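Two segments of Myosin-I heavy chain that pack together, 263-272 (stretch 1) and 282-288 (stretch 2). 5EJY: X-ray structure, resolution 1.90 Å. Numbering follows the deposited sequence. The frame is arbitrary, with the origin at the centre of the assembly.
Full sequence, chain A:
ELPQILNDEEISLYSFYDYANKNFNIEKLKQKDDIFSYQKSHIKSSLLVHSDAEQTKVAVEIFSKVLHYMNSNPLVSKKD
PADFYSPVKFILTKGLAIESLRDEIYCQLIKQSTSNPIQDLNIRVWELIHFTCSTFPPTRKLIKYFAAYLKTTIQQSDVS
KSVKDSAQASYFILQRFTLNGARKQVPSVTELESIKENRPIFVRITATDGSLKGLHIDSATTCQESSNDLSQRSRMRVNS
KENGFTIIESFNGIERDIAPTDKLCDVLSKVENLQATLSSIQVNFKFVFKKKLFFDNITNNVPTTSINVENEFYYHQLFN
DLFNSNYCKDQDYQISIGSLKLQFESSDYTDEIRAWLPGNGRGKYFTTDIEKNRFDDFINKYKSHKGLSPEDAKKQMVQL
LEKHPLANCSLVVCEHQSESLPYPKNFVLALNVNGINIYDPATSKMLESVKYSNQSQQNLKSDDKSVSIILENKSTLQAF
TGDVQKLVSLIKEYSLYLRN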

ATOM      1  N   LYS A 263       1.933  -1.355  -4.622  1.00 19.80           N
ATOM      2  CA  LYS A 263       2.534  -0.020  -4.494  1.00 20.56           C
ATOM      3  C   LYS A 263       1.745   0.823  -3.505  1.00 19.96           C
ATOM      4  O   LYS A 263       0.526   0.928  -3.615  1.00 19.37           O
ATOM      5  CB  LYS A 263       2.549   0.689  -5.849  1.00 20.03           C
ATOM      6  CG  LYS A 263       3.685   0.251  -6.788  1.00 20.94           C
ATOM      7  CD  LYS A 263       3.470  -1.159  -7.286  1.00 27.14           C
ATOM      8  CE  LYS A 263       4.706  -1.678  -8.038  1.00 24.13           C
ATOM      9  NZ  LYS A 263       4.451  -3.114  -8.452  1.00 25.19           N
ATOM     10  N   LEU A 264       2.429   1.431  -2.545  1.00 19.68           N
ATOM     11  CA  LEU A 264       1.712   2.260  -1.578  1.00 20.75           C
ATOM     12  C   LEU A 264       1.000   3.427  -2.241  1.00 21.49           C
ATOM     13  O   LEU A 264      -0.063   3.828  -1.786  1.00 19.71           O
ATOM     14  CB  LEU A 264       2.619   2.762  -0.447  1.00 19.68           C
ATOM     15  CG  LEU A 264       3.306   1.723   0.445  1.00 23.15           C
ATOM     16  CD1 LEU A 264       3.949   2.412   1.663  1.00 25.39           C
ATOM     17  CD2 LEU A 264       2.346   0.647   0.896  1.00 21.93           C
ATOM     18  N   CYS A 265       1.576   3.988  -3.309  1.00 18.92           N
ATOM     19  CA  CYS A 265       0.877   5.063  -4.015  1.00 17.77           C
ATOM     20  C   CYS A 265      -0.469   4.620  -4.617  1.00 18.59           C
ATOM     21  O   CYS A 265      -1.394   5.433  -4.728  1.00 20.06           O
ATOM     22  CB  CYS A 265       1.767   5.705  -5.082  1.00 17.04           C
ATOM     23  SG  CYS A 265       3.052   6.772  -4.380  1.00 20.99           S
ATOM     24  N   ASP A 266      -0.584   3.352  -4.996  1.00 17.44           N
ATOM     25  CA  ASP A 266      -1.878   2.842  -5.465  1.00 18.67           C
ATOM     26  C   ASP A 266      -2.924   2.898  -4.338  1.00 22.73           C
ATOM     27  O   ASP A 266      -4.116   3.109  -4.582  1.00 21.35           O
ATOM     28  CB  ASP A 266      -1.757   1.400  -5.992  1.00 20.49           C
ATOM     29  CG  ASP A 266      -1.176   1.332  -7.407  1.00 24.30           C
ATOM     30  OD1 ASP A 266      -1.156   2.370  -8.101  1.00 21.19           O
ATOM     31  OD2 ASP A 266      -0.753   0.229  -7.827  1.00 22.63           O
ATOM     32  N   VAL A 267      -2.486   2.713  -3.100  1.00 19.95           N
ATOM     33  CA  VAL A 267      -3.420   2.812  -1.974  1.00 20.25           C
ATOM     34  C   VAL A 267      -3.916   4.254  -1.846  1.00 20.84           C
ATOM     35  O   VAL A 267      -5.111   4.488  -1.676  1.00 20.70           O
ATOM     36  CB  VAL A 267      -2.784   2.319  -0.646  1.00 20.54           C
ATOM     37  CG1 VAL A 267      -3.761   2.486   0.524  1.00 22.56           C
ATOM     38  CG2 VAL A 267      -2.375   0.856  -0.777  1.00 22.15           C
ATOM     39  N   LEU A 268      -3.005   5.223  -1.966  1.00 20.45           N
ATOM     40  CA  LEU A 268      -3.402   6.636  -1.964  1.00 18.20           C
ATOM     41  C   LEU A 268      -4.461   6.959  -3.038  1.00 24.34           C
ATOM     42  O   LEU A 268      -5.390   7.736  -2.796  1.00 22.69           O
ATOM     43  CB  LEU A 268      -2.187   7.545  -2.150  1.00 20.80           C
ATOM     44  CG  LEU A 268      -1.101   7.527  -1.065  1.00 21.16           C
ATOM     45  CD1 LEU A 268       0.051   8.477  -1.451  1.00 21.25           C
ATOM     46  CD2 LEU A 268      -1.679   7.902   0.302  1.00 25.23           C
ATOM     47  N   SER A 269      -4.308   6.376  -4.225  1.00 17.42           N
ATOM     48  CA  SER A 269      -5.311   6.528  -5.279  1.00 20.52           C
ATOM     49  C   SER A 269      -6.672   6.004  -4.834  1.00 21.79           C
ATOM     50  O   SER A 269      -7.703   6.623  -5.096  1.00 23.03           O
ATOM     51  CB  SER A 269      -4.869   5.783  -6.545  1.00 22.58           C
ATOM     52  OG  SER A 269      -3.606   6.260  -6.979  1.00 27.71           O
ATOM     53  N   LYS A 270      -6.674   4.854  -4.173  1.00 20.84           N
ATOM     54  CA  LYS A 270      -7.934   4.261  -3.687  1.00 23.79           C
ATOM     55  C   LYS A 270      -8.617   5.146  -2.658  1.00 27.10           C
ATOM     56  O   LYS A 270      -9.853   5.247  -2.620  1.00 26.75           O
ATOM     57  CB  LYS A 270      -7.696   2.878  -3.089  1.00 25.92           C
ATOM     58  CG  LYS A 270      -7.261   1.834  -4.081  1.00 30.08           C
ATOM     59  CD  LYS A 270      -7.744   0.449  -3.678  1.00 38.26           C
ATOM     60  CE  LYS A 270      -7.590   0.206  -2.186  1.00 42.05           C
ATOM     61  NZ  LYS A 270      -7.830  -1.233  -1.837  1.00 47.24           N
ATOM     62  N   VAL A 271      -7.807   5.772  -1.813  1.00 24.13           N
ATOM     63  CA  VAL A 271      -8.295   6.698  -0.802  1.00 26.71           C
ATOM     64  C   VAL A 271      -8.991   7.877  -1.451  1.00 27.99           C
ATOM     65  O   VAL A 271     -10.099   8.256  -1.059  1.00 31.83           O
ATOM     66  CB  VAL A 271      -7.156   7.187   0.114  1.00 31.59           C
ATOM     67  CG1 VAL A 271      -7.640   8.322   1.037  1.00 31.75           C
ATOM     68  CG2 VAL A 271      -6.614   6.027   0.926  1.00 31.84           C
ATOM     69  N   GLU A 272      -8.350   8.441  -2.464  1.00 26.79           N
ATOM     70  CA  GLU A 272      -8.930   9.535  -3.220  1.00 28.35           C
ATOM     71  C   GLU A 272     -10.223   9.078  -3.912  1.00 31.47           C
ATOM     72  O   GLU A 272     -11.216   9.810  -3.925  1.00 29.12           O
ATOM     73  CB  GLU A 272      -7.920  10.055  -4.244  1.00 32.71           C
ATOM     74  CG  GLU A 272      -8.360  11.303  -4.982  1.00 34.20           C
ATOM     75  CD  GLU A 272      -7.321  11.782  -5.983  1.00 37.13           C
ATOM     76  OE1 GLU A 272      -7.259  11.226  -7.098  1.00 35.61           O
ATOM     77  OE2 GLU A 272      -6.566  12.714  -5.651  1.00 33.28           O
TER
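Stretch 2, residues 282-288: QVNFKFV

How does stretch 2 run relative to the helix of stretch 1? It begins as loop and becomes an extended β-strand at F285, which continues past V288. The strand runs nearly antiparallel to the helix, with 161° between their N-to-C directions and a closest approach of 10.3 Å between axes. Walking forward along stretch 2 therefore means walking backward along the helix: F285 lies nearest V271 by CA position, at 7.2 Å between the two CA atoms, and F287 nearest V267, at 9.1 Å CA to CA. That spacing leaves room for side chains between the two backbones, and no hydrogen bond crosses the contact.

What does the loop before the strand contribute? Q282 makes no contact; it is poorly ordered, and its side chain is not modelled from CB outward. V283 points its CA-to-CB bond toward the helix and places CG1 4.1 Å from CG1 of V271, a light apolar touch. N284, exposed, stays out of reach.

Where does F285 sit? Its CA-to-CB bond points toward the helix, and with chi1 at 166° (t) and chi2 at 78° the ring offers one face to V271. CG2 of V271 lies 3.5 Å from the centroid of the F285 ring and only 12° off the ring normal, a CH-pi contact in which a methyl group rests almost squarely over the aromatic face. The same methyl carbon is 3.5 Å from F285 CG. One helical turn earlier, V267 CG1 approaches F285 CZ obliquely at 3.7 Å, so the ring spans two valines whose backbones are joined by the V271 N to V267 O hydrogen bond of 3.0 Å.

How does the strand complete the contact? The alternation of an extended chain turns K286 away from the helix and brings F287 back toward it. F287 has the largest area covered by the other stretch, 86 Å², of the 326 Å² buried on both sides together. Its ring meets three residues of stretch 1. V267 CG1 is 3.6 Å from F287 CE1, so this one methyl carbon touches both phenylalanines. L268 starts sideways, but its end comes nearer, bringing CD2 to 3.9 Å from F287 CE2. At L264, CD2 stands 4.1 Å from F287 CE1, while the backbone O lies near the ring plane, at the edge, 3.8 Å from F287 CZ. V288 is again out of reach, which leaves V283, F285 and F287 as the residues of stretch 2 that touch stretch 1.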

ATOM      1  N   GLN A 282     -15.674  11.748   5.915  1.00 69.68           N
ATOM      2  CA  GLN A 282     -16.081  10.422   6.364  1.00 67.81           C
ATOM      3  C   GLN A 282     -14.991   9.396   6.062  1.00 66.48           C
ATOM      4  O   GLN A 282     -15.158   8.202   6.320  1.00 63.04           O
ATOM      5  N   VAL A 283     -13.878   9.871   5.507  1.00 65.62           N
ATOM      6  CA  VAL A 283     -12.752   9.005   5.176  1.00 59.00           C
ATOM      7  C   VAL A 283     -11.666   9.091   6.238  1.00 54.50           C
ATOM      8  O   VAL A 283     -10.873  10.036   6.263  1.00 57.10           O
ATOM      9  CB  VAL A 283     -12.147   9.350   3.804  1.00 56.49           C
ATOM     10  CG1 VAL A 283     -10.935   8.474   3.528  1.00 46.93           C
ATOM     11  CG2 VAL A 283     -13.191   9.173   2.713  1.00 54.94           C
ATOM     12  N   ASN A 284     -11.644   8.092   7.111  1.00 45.23           N
ATOM     13  CA  ASN A 284     -10.646   7.991   8.163  1.00 44.67           C
ATOM     14  C   ASN A 284      -9.598   6.947   7.787  1.00 40.30           C
ATOM     15  O   ASN A 284      -9.625   5.818   8.275  1.00 35.93           O
ATOM     16  CB  ASN A 284     -11.336   7.601   9.470  1.00 50.11           C
ATOM     17  CG  ASN A 284     -10.369   7.436  10.620  1.00 49.85           C
ATOM     18  OD1 ASN A 284      -9.280   8.010  10.626  1.00 52.06           O
ATOM     19  ND2 ASN A 284     -10.769   6.646  11.612  1.00 54.61           N
ATOM     20  N   PHE A 285      -8.677   7.323   6.910  1.00 33.31           N
ATOM     21  CA  PHE A 285      -7.697   6.371   6.408  1.00 32.20           C
ATOM     22  C   PHE A 285      -6.368   6.464   7.142  1.00 30.17           C
ATOM     23  O   PHE A 285      -5.899   7.555   7.425  1.00 25.98           O
ATOM     24  CB  PHE A 285      -7.439   6.586   4.918  1.00 28.02           C
ATOM     25  CG  PHE A 285      -6.215   5.879   4.426  1.00 31.02           C
ATOM     26  CD1 PHE A 285      -6.243   4.521   4.171  1.00 30.73           C
ATOM     27  CD2 PHE A 285      -5.026   6.565   4.251  1.00 29.28           C
ATOM     28  CE1 PHE A 285      -5.107   3.862   3.734  1.00 30.14           C
ATOM     29  CE2 PHE A 285      -3.894   5.910   3.813  1.00 28.75           C
ATOM     30  CZ  PHE A 285      -3.939   4.554   3.561  1.00 24.32           C
ATOM     31  N   LYS A 286      -5.763   5.312   7.415  1.00 26.47           N
ATOM     32  CA  LYS A 286      -4.394   5.248   7.930  1.00 29.80           C
ATOM     33  C   LYS A 286      -3.654   4.095   7.272  1.00 24.37           C
ATOM     34  O   LYS A 286      -4.254   3.059   6.976  1.00 26.55           O
ATOM     35  CB  LYS A 286      -4.395   4.961   9.438  1.00 34.13           C
ATOM     36  CG  LYS A 286      -5.238   5.879  10.291  1.00 41.57           C
ATOM     37  CD  LYS A 286      -5.349   5.319  11.712  1.00 40.95           C
ATOM     38  CE  LYS A 286      -5.829   6.386  12.690  1.00 48.97           C
ATOM     39  N   PHE A 287      -2.348   4.259   7.075  1.00 22.48           N
ATOM     40  CA  PHE A 287      -1.479   3.108   6.911  1.00 21.62           C
ATOM     41  C   PHE A 287      -1.116   2.688   8.325  1.00 23.25           C
ATOM     42  O   PHE A 287      -0.897   3.545   9.190  1.00 23.63           O
ATOM     43  CB  PHE A 287      -0.180   3.482   6.190  1.00 18.34           C
ATOM     44  CG  PHE A 287      -0.328   3.753   4.717  1.00 20.73           C
ATOM     45  CD1 PHE A 287      -0.606   2.722   3.830  1.00 24.31           C
ATOM     46  CD2 PHE A 287      -0.104   5.031   4.211  1.00 21.24           C
ATOM     47  CE1 PHE A 287      -0.709   2.969   2.464  1.00 23.48           C
ATOM     48  CE2 PHE A 287      -0.210   5.279   2.858  1.00 20.44           C
ATOM     49  CZ  PHE A 287      -0.517   4.237   1.985  1.00 21.33           C
ATOM     50  N   VAL A 288      -1.020   1.390   8.566  1.00 22.97           N
ATOM     51  CA  VAL A 288      -0.593   0.913   9.875  1.00 23.44           C
ATOM     52  C   VAL A 288       0.510  -0.133   9.735  1.00 21.80           C
ATOM     53  O   VAL A 288       0.423  -1.036   8.890  1.00 21.40           O
ATOM     54  CB  VAL A 288      -1.776   0.292  10.658  1.00 26.96           C
ATOM     55  CG1 VAL A 288      -1.348  -0.041  12.080  1.00 28.77           C
ATOM     56  CG2 VAL A 288      -2.967   1.253  10.671  1.00 24.22           C
TER